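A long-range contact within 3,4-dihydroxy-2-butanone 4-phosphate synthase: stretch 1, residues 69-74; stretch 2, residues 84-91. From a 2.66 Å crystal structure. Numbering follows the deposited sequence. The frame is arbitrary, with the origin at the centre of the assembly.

Stretch 1 69-74: NLPLMV
Stretch 2 84-91: NFTLSIEA

Stretch 1 has no regular structure, and stretch 2 is loop or turn up to the strand at E90 and A91. The direction from CA of L70 to CA of M73 lies 120° from that of F85 to E90, and together they bury 475 Å². L72 sits over L87 with their CA atoms 4.3 Å apart, and M73 over S88 with theirs 4.7 Å apart. N69 (phi/psi 54/48) ends a preceding helix in a Schellman motif, after which L70 (-127/103), P71 (-95/175) and L72 (-66/138) run extended before M73 turns at -79/-29. Stretch 2 follows F85 -101/82, T86 -77/160, L87 -115/172, S88 -52/136 and E90 -115/136.

Polar contact between the backbones is sparse. S88 N donates to P71 O at 3.4 Å, a weak but nearly straight bond (167°). P71, lacking an amide hydrogen, offers its carbonyl, while its CA-to-CB bond points away; its ring is C-gamma endo.

Packing supplies most of the contact, centred on L87. Its chi1 of -98° lies between wells and its chi2 is 50°, spreading the methyls between two leucines: L87 CD2 meets L70 CD2 at 3.5 Å, and L87 CD1 meets L72 CD2 at 3.6 Å. P71 O approaches L87 CG at 3.5 Å, so the fork fits against the backbone linking the leucines. L70 (t, p) points toward stretch 2 and is buried; its CD1 reaches E90 OE1 at 3.2 Å, where the glutamate (chi1 -130°, chi2 50°, chi3 20°) starts sideways, but its end comes nearer stretch 1. L72 (m, t) starts away, but its end returns, placing CD2 4.0 Å from CB of F85 (chi1 m).

M73 (p, t, m), exposed, has its CA-to-CB bond toward stretch 2, but its end leads away. M73 CB lies 3.5 Å from S88 N and 4.1 Å from S88 OG (chi1 m), M73 CG 4.0 Å from T86 OG1 (chi1 p), and M73 SD 3.3 Å from L87 O.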

# COMPACT_ATOMS: atom_id res chain seq x y z
N ASN A 69 23.29 -9.05 6.23
CA ASN A 69 22.75 -8.14 7.24
C ASN A 69 22.70 -6.71 6.72
O ASN A 69 23.24 -5.78 7.33
CB ASN A 69 23.57 -8.23 8.54
CG ASN A 69 22.94 -7.43 9.67
OD1 ASN A 69 21.78 -7.05 9.61
ND2 ASN A 69 23.70 -7.23 10.74
N LEU A 70 22.18 -6.56 5.51
CA LEU A 70 22.38 -5.36 4.70
C LEU A 70 21.02 -4.81 4.26
O LEU A 70 20.43 -5.34 3.30
CB LEU A 70 23.25 -5.66 3.49
CG LEU A 70 23.60 -4.48 2.59
CD1 LEU A 70 24.35 -3.41 3.36
CD2 LEU A 70 24.42 -4.96 1.40
N PRO A 71 20.52 -3.75 4.90
CA PRO A 71 19.14 -3.32 4.62
C PRO A 71 19.04 -2.22 3.57
O PRO A 71 20.03 -1.55 3.27
CB PRO A 71 18.65 -2.83 5.99
CG PRO A 71 19.90 -2.29 6.64
CD PRO A 71 21.08 -3.06 6.08
N LEU A 72 17.80 -1.87 3.22
CA LEU A 72 17.55 -0.67 2.44
C LEU A 72 17.92 0.57 3.24
O LEU A 72 17.58 0.69 4.43
CB LEU A 72 16.09 -0.60 2.02
CG LEU A 72 15.46 -1.87 1.46
CD1 LEU A 72 13.95 -1.70 1.32
CD2 LEU A 72 16.08 -2.24 0.11
N MET A 73 18.57 1.53 2.58
CA MET A 73 19.05 2.72 3.27
C MET A 73 17.94 3.73 3.53
O MET A 73 18.02 4.48 4.51
CB MET A 73 20.19 3.37 2.49
CG MET A 73 19.86 3.76 1.06
SD MET A 73 21.14 4.82 0.35
CE MET A 73 20.82 6.35 1.21
N VAL A 74 16.91 3.78 2.68
CA VAL A 74 15.68 4.50 2.98
C VAL A 74 14.50 3.57 2.80
O VAL A 74 14.44 2.80 1.84
CB VAL A 74 15.52 5.75 2.08
CG1 VAL A 74 14.30 6.56 2.50
CG2 VAL A 74 16.78 6.60 2.11
N ASN A 84 13.04 2.83 -6.53
CA ASN A 84 14.34 2.19 -6.68
C ASN A 84 14.87 1.80 -5.31
O ASN A 84 15.06 2.67 -4.45
CB ASN A 84 15.33 3.13 -7.38
CG ASN A 84 16.64 2.44 -7.72
OD1 ASN A 84 17.26 1.81 -6.86
ND2 ASN A 84 16.98 2.42 -9.00
N PHE A 85 15.32 0.55 -5.20
CA PHE A 85 15.77 -0.01 -3.92
C PHE A 85 17.29 0.01 -3.90
O PHE A 85 17.96 -1.00 -4.10
CB PHE A 85 15.21 -1.42 -3.74
CG PHE A 85 13.80 -1.58 -4.21
CD1 PHE A 85 12.77 -0.85 -3.64
CD2 PHE A 85 13.49 -2.51 -5.19
CE1 PHE A 85 11.46 -1.04 -4.03
CE2 PHE A 85 12.18 -2.71 -5.59
CZ PHE A 85 11.16 -1.97 -5.01
N THR A 86 17.84 1.18 -3.56
CA THR A 86 19.23 1.28 -3.16
C THR A 86 19.42 0.79 -1.72
O THR A 86 18.46 0.64 -0.96
CB THR A 86 19.73 2.72 -3.28
OG1 THR A 86 18.75 3.62 -2.75
CG2 THR A 86 20.02 3.07 -4.73
N LEU A 87 20.66 0.44 -1.40
CA LEU A 87 21.03 -0.07 -0.09
C LEU A 87 21.97 0.91 0.61
O LEU A 87 22.54 1.81 -0.01
CB LEU A 87 21.70 -1.44 -0.21
CG LEU A 87 20.79 -2.64 0.03
CD1 LEU A 87 19.52 -2.53 -0.79
CD2 LEU A 87 21.52 -3.93 -0.29
N SER A 88 22.23 0.63 1.88
CA SER A 88 23.45 1.10 2.52
C SER A 88 24.66 0.72 1.68
O SER A 88 24.71 -0.35 1.07
CB SER A 88 23.58 0.51 3.92
OG SER A 88 22.64 1.10 4.81
N ILE A 89 25.58 1.68 1.52
CA ILE A 89 26.68 1.52 0.59
C ILE A 89 27.64 0.45 1.10
O ILE A 89 27.80 0.26 2.31
CB ILE A 89 27.41 2.86 0.37
CG1 ILE A 89 26.43 3.98 0.02
CG2 ILE A 89 28.41 2.72 -0.76
CD1 ILE A 89 27.08 5.36 -0.03
N GLU A 90 28.36 -0.17 0.17
CA GLU A 90 29.09 -1.40 0.43
C GLU A 90 30.58 -1.13 0.27
O GLU A 90 31.00 -0.40 -0.64
CB GLU A 90 28.65 -2.50 -0.53
CG GLU A 90 28.30 -3.82 0.14
CD GLU A 90 27.34 -3.66 1.31
OE1 GLU A 90 26.66 -2.61 1.37
OE2 GLU A 90 27.42 -4.47 2.26
N ALA A 91 31.37 -1.66 1.20
CA ALA A 91 32.82 -1.69 1.05
C ALA A 91 33.37 -2.96 1.66
O ALA A 91 32.83 -3.48 2.65
CB ALA A 91 33.47 -0.46 1.70